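PTS system, nitrogen regulatory IIA protein (Neisseria meningitidis, PDB 2A0J) probably accepts a phosphoryl group on a histidine, as a IIA protein of the phosphotransferase system, and takes part in nitrogen regulation. Local coordinates at residues I13-E18 and F80-E85; K74-A79 and L104-A109. All blocks are in the same frame, centred on the assembly; numbering follows the deposited sequence.

Interaction 1. Residues I13-E18 and F80-E85; sequences IVLDME and FIRTRE
Ile13 and Val14 pair with Phe80 and Ile81 as parallel strands, and a beta bulge at Leu15 and Asp16 shifts the register by one before Met17 pairs with Thr83. Val14 N donates to Phe80 O at 3.0 Å, and Arg82 N to Val14 O at 2.9 Å. Beyond the bulge, Met17 N reaches Arg82 O and Arg84 N reaches Met17 O. A water bridges Met17 O and Glu85 N.

The bulge carries Leu15 O to the side chain of Arg82. Arg82 NE donates to Leu15 O at 3.0 Å, in the carbonyl plane. The bond is bent (137°), and the oxygen is tilted out of the guanidinium plane. The two other guanidinium nitrogens bind Leu133 O and Val136 O, so three carbonyls grip this one group. Leu15 CD2 lies over one of its faces.

This is the edge of the mixed EIIA type 2 sheet, with helices on both faces. Met17 CG is anti to the backbone N (chi1 180°), and the chain bends at its end. CE meets Ile81 CD1 at 3.8 Å, while SD lies 4.0 Å from Ile81 CG2. Leu25 of helix 22-33 covers both residues. On the other face, helix 139-146 touches Ile13 and Phe80.

At the exposed end, Arg84 joins two acids in a salt-bridge network. Its NE meets Asp16 OD2 at 3.2 Å, from above the carboxylate plane. Its NH1 pairs with Glu18 OE1 at 2.8 Å in the second salt bridge, with the two flat groups turned 78° apart. Glu18 CB sits over the centre of the same guanidinium.

Interaction 2. Residues K74-A79 and L104-A109; sequences KQATGA and LVPENA
Pro106 lays its ring against the backbone of Lys74, Gln75 and Ala76, where the two segments run roughly antiparallel. Its CB is 3.9 Å from Lys74 CA. One atom further, CG faces the peptide of the same residue, at 4.1 Å from Lys74 O. The ring closes at CD, which lies 3.6 Å from Ala76 N and also meets the carbonyl carbon of Gln75. The ring therefore packs on main chain. The lysine side chain starts away from the ring, and its NZ is hydrogen-bonded to Ala71 O.

Ala76 CB makes looser contacts with Pro106 CD and Val105 CG1. Ala76 CA comes 3.3 Å from Leu104 O in a CA-H...O contact.

Next along the chain, Thr77 and Leu104 form an antiparallel hydrogen-bonded pair. This is where strand 77-83 begins beside the last part of strand 97-106, two inner strands of the mixed sheet of the EIIA type 2 fold. Thr77 N donates to Leu104 O at 3.0 Å. Leu104 N donates to Thr77 O at 2.8 Å, and this second bond is almost straight (178°).

The two side chains lie alongside each other and point the same way. Thr77 CG2 falls between the backbone N and the carbonyl carbon, and from there touches Leu104 CB at 3.6 Å. The hydroxyl is anti to the backbone N (chi1 -173°) and is hydrogen-bonded to Glu36 OE1. Leu33 of helix 22-33 packs on both residues, Val44 and Cys47 of helix 41-52 touch Leu104, and His113 of helix 110-124 touches Val105 and Pro106.

In the fold
Both interactions use strand 77-83. Interaction 2 joins its start to strand 97-106, antiparallel. Interaction 1 joins its end to the edge strand 13-17, parallel. Their centres are about 22 Å apart, on opposite sides of the chain's centre. Along the chain the segments alternate, and 74-79 runs straight into 80-85. Helix 22-33 packs on side chains of both, with Leu25 at interaction 1 and Leu33 at interaction 2. Interaction 2 is the one next to strand 63-70: Val105 is hydrogen-bonded through its backbone to Gly68. In this family the phosphorylated histidine probably lies on that strand. Interaction 1 is at the opposite edge of the sheet.

Interaction 1. Residues I13-E18 and F80-E85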
ATOM      1  N   ILE A  13      -0.552  -9.586   3.026  1.00 17.87           N
ATOM      2  CA  ILE A  13       0.426  -8.946   3.895  1.00 16.93           C
ATOM      3  C   ILE A  13       1.784  -9.639   3.814  1.00 18.40           C
ATOM      4  O   ILE A  13       1.864 -10.858   3.919  1.00 16.72           O
ATOM      5  CB  ILE A  13      -0.057  -8.971   5.350  1.00 17.18           C
ATOM      6  CG1 ILE A  13      -1.376  -8.199   5.457  1.00 12.06           C
ATOM      7  CG2 ILE A  13       1.019  -8.408   6.274  1.00 13.30           C
ATOM      8  CD1 ILE A  13      -2.037  -8.299   6.806  1.00 19.05           C
ATOM      9  N   VAL A  14       2.841  -8.851   3.610  1.00 17.46           N
ATOM     10  CA  VAL A  14       4.218  -9.357   3.523  1.00 12.72           C
ATOM     11  C   VAL A  14       5.003  -8.671   4.645  1.00 18.80           C
ATOM     12  O   VAL A  14       5.031  -7.441   4.729  1.00 22.35           O
ATOM     13  CB  VAL A  14       4.868  -9.015   2.149  1.00  4.98           C
ATOM     14  CG1 VAL A  14       6.284  -9.573   2.078  1.00 13.70           C
ATOM     15  CG2 VAL A  14       4.034  -9.583   1.022  1.00  8.59           C
ATOM     16  N   LEU A  15       5.643  -9.464   5.498  1.00 11.72           N
ATOM     17  CA  LEU A  15       6.377  -8.929   6.643  1.00 13.58           C
ATOM     18  C   LEU A  15       7.873  -8.681   6.491  1.00 17.99           C
ATOM     19  O   LEU A  15       8.431  -7.849   7.207  1.00 15.06           O
ATOM     20  CB  LEU A  15       6.170  -9.852   7.847  1.00 11.80           C
ATOM     21  CG  LEU A  15       4.730 -10.153   8.267  1.00 15.56           C
ATOM     22  CD1 LEU A  15       4.727 -11.302   9.263  1.00  4.40           C
ATOM     23  CD2 LEU A  15       4.085  -8.907   8.855  1.00 18.98           C
ATOM     24  N   ASP A  16       8.530  -9.391   5.574  1.00 27.73           N
ATOM     25  CA  ASP A  16       9.975  -9.247   5.418  1.00 20.96           C
ATOM     26  C   ASP A  16      10.447  -9.358   3.973  1.00 14.45           C
ATOM     27  O   ASP A  16      11.258 -10.221   3.641  1.00 14.33           O
ATOM     28  CB  ASP A  16      10.665 -10.312   6.272  1.00 31.64           C
ATOM     29  CG  ASP A  16      12.148 -10.061   6.441  1.00 40.51           C
ATOM     30  OD1 ASP A  16      12.833 -10.958   6.974  1.00 46.02           O
ATOM     31  OD2 ASP A  16      12.628  -8.974   6.054  1.00 40.17           O
ATOM     32  N   MET A  17       9.957  -8.467   3.119  1.00 15.90           N
ATOM     33  CA  MET A  17      10.323  -8.495   1.705  1.00 15.82           C
ATOM     34  C   MET A  17      11.693  -7.889   1.393  1.00 19.32           C
ATOM     35  O   MET A  17      12.001  -6.766   1.786  1.00 24.47           O
ATOM     36  CB  MET A  17       9.256  -7.781   0.874  1.00 15.97           C
ATOM     37  CG  MET A  17       9.557  -7.750  -0.623  1.00 31.56           C
ATOM     38  SD  MET A  17       8.411  -6.707  -1.551  1.00 27.46           S
ATOM     39  CE  MET A  17       7.050  -7.829  -1.747  1.00 33.78           C
ATOM     40  N   GLU A  18      12.515  -8.655   0.689  1.00 18.53           N
ATOM     41  CA  GLU A  18      13.838  -8.207   0.294  1.00 22.32           C
ATOM     42  C   GLU A  18      13.681  -7.537  -1.065  1.00 22.89           C
ATOM     43  O   GLU A  18      13.560  -8.206  -2.095  1.00 20.42           O
ATOM     44  CB  GLU A  18      14.780  -9.409   0.196  1.00 38.18           C
ATOM     45  CG  GLU A  18      16.167  -9.085  -0.324  1.00 48.06           C
ATOM     46  CD  GLU A  18      17.066 -10.305  -0.338  1.00 65.09           C
ATOM     47  OE1 GLU A  18      17.377 -10.823   0.756  1.00 75.29           O
ATOM     48  OE2 GLU A  18      17.457 -10.751  -1.438  1.00 71.89           O
ATOM     49  N   PHE A  80      -0.289  -4.872   2.179  1.00 14.89           N
ATOM     50  CA  PHE A  80       0.624  -4.169   3.063  1.00 19.92           C
ATOM     51  C   PHE A  80       1.993  -4.828   2.983  1.00 18.05           C
ATOM     52  O   PHE A  80       2.094  -6.056   3.020  1.00 12.54           O
ATOM     53  CB  PHE A  80       0.116  -4.203   4.505  1.00 18.68           C
ATOM     54  CG  PHE A  80       0.928  -3.360   5.438  1.00 23.16           C
ATOM     55  CD1 PHE A  80       0.794  -1.973   5.432  1.00 22.78           C
ATOM     56  CD2 PHE A  80       1.870  -3.941   6.283  1.00 19.65           C
ATOM     57  CE1 PHE A  80       1.591  -1.172   6.251  1.00 19.38           C
ATOM     58  CE2 PHE A  80       2.673  -3.148   7.108  1.00 18.50           C
ATOM     59  CZ  PHE A  80       2.532  -1.758   7.090  1.00  8.35           C
ATOM     60  N   ILE A  81       3.038  -4.009   2.872  1.00 21.06           N
ATOM     61  CA  ILE A  81       4.406  -4.513   2.785  1.00 22.50           C
ATOM     62  C   ILE A  81       5.379  -3.875   3.769  1.00 23.75           C
ATOM     63  O   ILE A  81       5.439  -2.653   3.894  1.00 21.68           O
ATOM     64  CB  ILE A  81       5.006  -4.299   1.387  1.00 22.00           C
ATOM     65  CG1 ILE A  81       4.169  -5.021   0.334  1.00 16.47           C
ATOM     66  CG2 ILE A  81       6.452  -4.789   1.374  1.00  9.66           C
ATOM     67  CD1 ILE A  81       4.738  -4.908  -1.078  1.00  9.65           C
ATOM     68  N   ARG A  82       6.145  -4.724   4.451  1.00 26.07           N
ATOM     69  CA  ARG A  82       7.167  -4.295   5.407  1.00 24.25           C
ATOM     70  C   ARG A  82       8.484  -4.759   4.788  1.00 21.97           C
ATOM     71  O   ARG A  82       8.727  -5.962   4.651  1.00 15.17           O
ATOM     72  CB  ARG A  82       6.966  -4.972   6.766  1.00 16.33           C
ATOM     73  CG  ARG A  82       6.997  -4.028   7.964  1.00 21.75           C
ATOM     74  CD  ARG A  82       8.178  -4.294   8.874  1.00 13.76           C
ATOM     75  NE  ARG A  82       8.216  -5.685   9.327  1.00 33.10           N
ATOM     76  CZ  ARG A  82       7.565  -6.160  10.382  1.00 10.29           C
ATOM     77  NH1 ARG A  82       6.813  -5.367  11.124  1.00 34.91           N
ATOM     78  NH2 ARG A  82       7.672  -7.437  10.693  1.00 21.40           N
ATOM     79  N   THR A  83       9.318  -3.799   4.398  1.00 13.32           N
ATOM     80  CA  THR A  83      10.596  -4.097   3.764  1.00  5.13           C
ATOM     81  C   THR A  83      11.688  -4.486   4.765  1.00 10.95           C
ATOM     82  O   THR A  83      11.706  -4.012   5.898  1.00 13.34           O
ATOM     83  CB  THR A  83      11.069  -2.885   2.914  1.00 16.62           C
ATOM     84  OG1 THR A  83      11.125  -1.708   3.735  1.00 25.52           O
ATOM     85  CG2 THR A  83      10.093  -2.634   1.749  1.00  9.92           C
ATOM     86  N   ARG A  84      12.588  -5.371   4.346  1.00 19.09           N
ATOM     87  CA  ARG A  84      13.681  -5.798   5.212  1.00 26.41           C
ATOM     88  C   ARG A  84      14.610  -4.607   5.417  1.00 30.17           C
ATOM     89  O   ARG A  84      15.168  -4.411   6.498  1.00 25.13           O
ATOM     90  CB  ARG A  84      14.455  -6.949   4.571  1.00 23.09           C
ATOM     91  CG  ARG A  84      15.532  -7.532   5.471  1.00 33.47           C
ATOM     92  CD  ARG A  84      16.223  -8.713   4.809  1.00 31.98           C
ATOM     93  NE  ARG A  84      15.253  -9.690   4.329  1.00 39.62           N
ATOM     94  CZ  ARG A  84      15.572 -10.828   3.724  1.00 48.42           C
ATOM     95  NH1 ARG A  84      16.845 -11.138   3.526  1.00 64.81           N
ATOM     96  NH2 ARG A  84      14.615 -11.650   3.317  1.00 40.99           N
ATOM     97  N   GLU A  85      14.757  -3.814   4.359  1.00 29.47           N
ATOM     98  CA  GLU A  85      15.597  -2.623   4.372  1.00 29.32           C
ATOM     99  C   GLU A  85      14.792  -1.463   3.786  1.00 18.03           C
ATOM    100  O   GLU A  85      13.919  -1.669   2.953  1.00 11.30           O
ATOM    101  CB  GLU A  85      16.850  -2.855   3.522  1.00 27.53           C
ATOM    102  CG  GLU A  85      18.171  -2.729   4.265  1.00 33.45           C
ATOM    103  CD  GLU A  85      18.418  -3.865   5.235  1.00 42.84           C
ATOM    104  OE1 GLU A  85      17.695  -3.960   6.245  1.00 43.93           O
ATOM    105  OE2 GLU A  85      19.341  -4.668   4.983  1.00 58.08           O
TER
HETATM  106  O   HOH W   1      14.158  -4.478   1.253  1.00 29.20           O

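Interaction 2. Residues K74-A79 and L104-A109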
ATOM      1  N   LYS A  74     -13.867  -3.762  -9.765  1.00 20.48           N
ATOM      2  CA  LYS A  74     -15.224  -3.577  -9.265  1.00 28.19           C
ATOM      3  C   LYS A  74     -15.323  -3.574  -7.748  1.00 29.71           C
ATOM      4  O   LYS A  74     -16.368  -3.251  -7.183  1.00 32.04           O
ATOM      5  CB  LYS A  74     -16.156  -4.646  -9.844  1.00 21.11           C
ATOM      6  CG  LYS A  74     -16.315  -4.547 -11.356  1.00 38.69           C
ATOM      7  CD  LYS A  74     -16.674  -3.120 -11.767  1.00 39.56           C
ATOM      8  CE  LYS A  74     -16.649  -2.933 -13.274  1.00 33.42           C
ATOM      9  NZ  LYS A  74     -16.822  -1.498 -13.639  1.00 26.16           N
ATOM     10  N   GLN A  75     -14.234  -3.938  -7.088  1.00 21.31           N
ATOM     11  CA  GLN A  75     -14.205  -3.948  -5.640  1.00 20.36           C
ATOM     12  C   GLN A  75     -12.812  -3.572  -5.187  1.00 19.59           C
ATOM     13  O   GLN A  75     -11.825  -4.091  -5.697  1.00 18.63           O
ATOM     14  CB  GLN A  75     -14.581  -5.327  -5.095  1.00 16.44           C
ATOM     15  CG  GLN A  75     -14.519  -5.407  -3.576  1.00 21.38           C
ATOM     16  CD  GLN A  75     -15.051  -6.716  -3.035  1.00 31.44           C
ATOM     17  OE1 GLN A  75     -14.646  -7.792  -3.475  1.00 23.06           O
ATOM     18  NE2 GLN A  75     -15.959  -6.632  -2.068  1.00 21.72           N
ATOM     19  N   ALA A  76     -12.738  -2.653  -4.236  1.00 21.65           N
ATOM     20  CA  ALA A  76     -11.457  -2.209  -3.715  1.00 28.06           C
ATOM     21  C   ALA A  76     -10.635  -3.378  -3.178  1.00 25.76           C
ATOM     22  O   ALA A  76     -11.170  -4.347  -2.644  1.00 24.65           O
ATOM     23  CB  ALA A  76     -11.674  -1.182  -2.617  1.00 23.20           C
ATOM     24  N   THR A  77      -9.324  -3.279  -3.325  1.00 24.60           N
ATOM     25  CA  THR A  77      -8.433  -4.316  -2.844  1.00 27.65           C
ATOM     26  C   THR A  77      -7.129  -3.649  -2.422  1.00 29.91           C
ATOM     27  O   THR A  77      -6.744  -2.619  -2.982  1.00 28.28           O
ATOM     28  CB  THR A  77      -8.164  -5.364  -3.943  1.00 31.32           C
ATOM     29  OG1 THR A  77      -7.409  -6.449  -3.392  1.00 27.82           O
ATOM     30  CG2 THR A  77      -7.404  -4.737  -5.113  1.00 16.81           C
ATOM     31  N   GLY A  78      -6.464  -4.219  -1.422  1.00 27.73           N
ATOM     32  CA  GLY A  78      -5.218  -3.642  -0.953  1.00 21.60           C
ATOM     33  C   GLY A  78      -4.200  -4.662  -0.481  1.00 21.31           C
ATOM     34  O   GLY A  78      -4.438  -5.869  -0.521  1.00 22.49           O
ATOM     35  N   ALA A  79      -3.050  -4.167  -0.039  1.00 17.96           N
ATOM     36  CA  ALA A  79      -1.982  -5.024   0.457  1.00 16.54           C
ATOM     37  C   ALA A  79      -1.083  -4.196   1.357  1.00 18.26           C
ATOM     38  O   ALA A  79      -1.113  -2.965   1.314  1.00 17.86           O
ATOM     39  CB  ALA A  79      -1.172  -5.592  -0.701  1.00  3.93           C
ATOM     40  N   LEU A 104      -5.999  -0.486  -4.639  1.00 19.31           N
ATOM     41  CA  LEU A 104      -6.538  -0.475  -6.004  1.00 12.59           C
ATOM     42  C   LEU A 104      -8.060  -0.299  -5.883  1.00 13.68           C
ATOM     43  O   LEU A 104      -8.746  -1.139  -5.295  1.00 13.62           O
ATOM     44  CB  LEU A 104      -6.244  -1.791  -6.721  1.00  5.78           C
ATOM     45  CG  LEU A 104      -5.386  -1.767  -7.982  1.00 23.96           C
ATOM     46  CD1 LEU A 104      -5.558  -3.117  -8.678  1.00 14.41           C
ATOM     47  CD2 LEU A 104      -5.797  -0.627  -8.919  1.00 11.16           C
ATOM     48  N   VAL A 105      -8.592   0.780  -6.447  1.00 14.75           N
ATOM     49  CA  VAL A 105     -10.021   1.033  -6.340  1.00 18.16           C
ATOM     50  C   VAL A 105     -10.783   1.101  -7.660  1.00 19.65           C
ATOM     51  O   VAL A 105     -10.223   1.443  -8.703  1.00 26.44           O
ATOM     52  CB  VAL A 105     -10.277   2.349  -5.560  1.00 25.59           C
ATOM     53  CG1 VAL A 105      -9.691   2.239  -4.165  1.00 21.14           C
ATOM     54  CG2 VAL A 105      -9.654   3.539  -6.292  1.00 10.99           C
ATOM     55  N   PRO A 106     -12.072   0.739  -7.636  1.00 17.85           N
ATOM     56  CA  PRO A 106     -12.854   0.803  -8.875  1.00 20.92           C
ATOM     57  C   PRO A 106     -13.051   2.276  -9.235  1.00 26.07           C
ATOM     58  O   PRO A 106     -12.820   3.157  -8.407  1.00 23.84           O
ATOM     59  CB  PRO A 106     -14.167   0.107  -8.498  1.00  8.43           C
ATOM     60  CG  PRO A 106     -14.266   0.313  -7.012  1.00 15.44           C
ATOM     61  CD  PRO A 106     -12.843   0.096  -6.558  1.00 17.78           C
ATOM     62  N   GLU A 107     -13.460   2.552 -10.465  1.00 29.84           N
ATOM     63  CA  GLU A 107     -13.676   3.930 -10.870  1.00 38.10           C
ATOM     64  C   GLU A 107     -15.157   4.269 -10.707  1.00 48.80           C
ATOM     65  O   GLU A 107     -15.914   4.205 -11.674  1.00 57.36           O
ATOM     66  CB  GLU A 107     -13.253   4.115 -12.329  1.00 50.00           C
ATOM     67  CG  GLU A 107     -12.740   5.510 -12.656  1.00 57.45           C
ATOM     68  CD  GLU A 107     -12.609   5.752 -14.147  1.00 62.52           C
ATOM     69  OE1 GLU A 107     -11.976   6.757 -14.532  1.00 68.02           O
ATOM     70  OE2 GLU A 107     -13.149   4.945 -14.937  1.00 59.95           O
ATOM     71  N   ASN A 108     -15.573   4.625  -9.490  1.00 51.16           N
ATOM     72  CA  ASN A 108     -16.975   4.956  -9.242  1.00 52.44           C
ATOM     73  C   ASN A 108     -17.307   5.723  -7.954  1.00 57.14           C
ATOM     74  O   ASN A 108     -17.835   6.837  -8.019  1.00 55.75           O
ATOM     75  CB  ASN A 108     -17.820   3.681  -9.302  1.00 59.55           C
ATOM     76  CG  ASN A 108     -17.310   2.593  -8.374  1.00 66.34           C
ATOM     77  OD1 ASN A 108     -17.265   2.764  -7.156  1.00 61.26           O
ATOM     78  ND2 ASN A 108     -16.924   1.460  -8.949  1.00 78.13           N
ATOM     79  N   ALA A 109     -17.018   5.134  -6.792  1.00 58.05           N
ATOM     80  CA  ALA A 109     -17.318   5.778  -5.506  1.00 63.41           C
ATOM     81  C   ALA A 109     -16.097   6.457  -4.902  1.00 64.27           C
ATOM     82  O   ALA A 109     -15.667   6.122  -3.796  1.00 65.17           O
ATOM     83  CB  ALA A 109     -17.885   4.750  -4.514  1.00 58.11           C
TER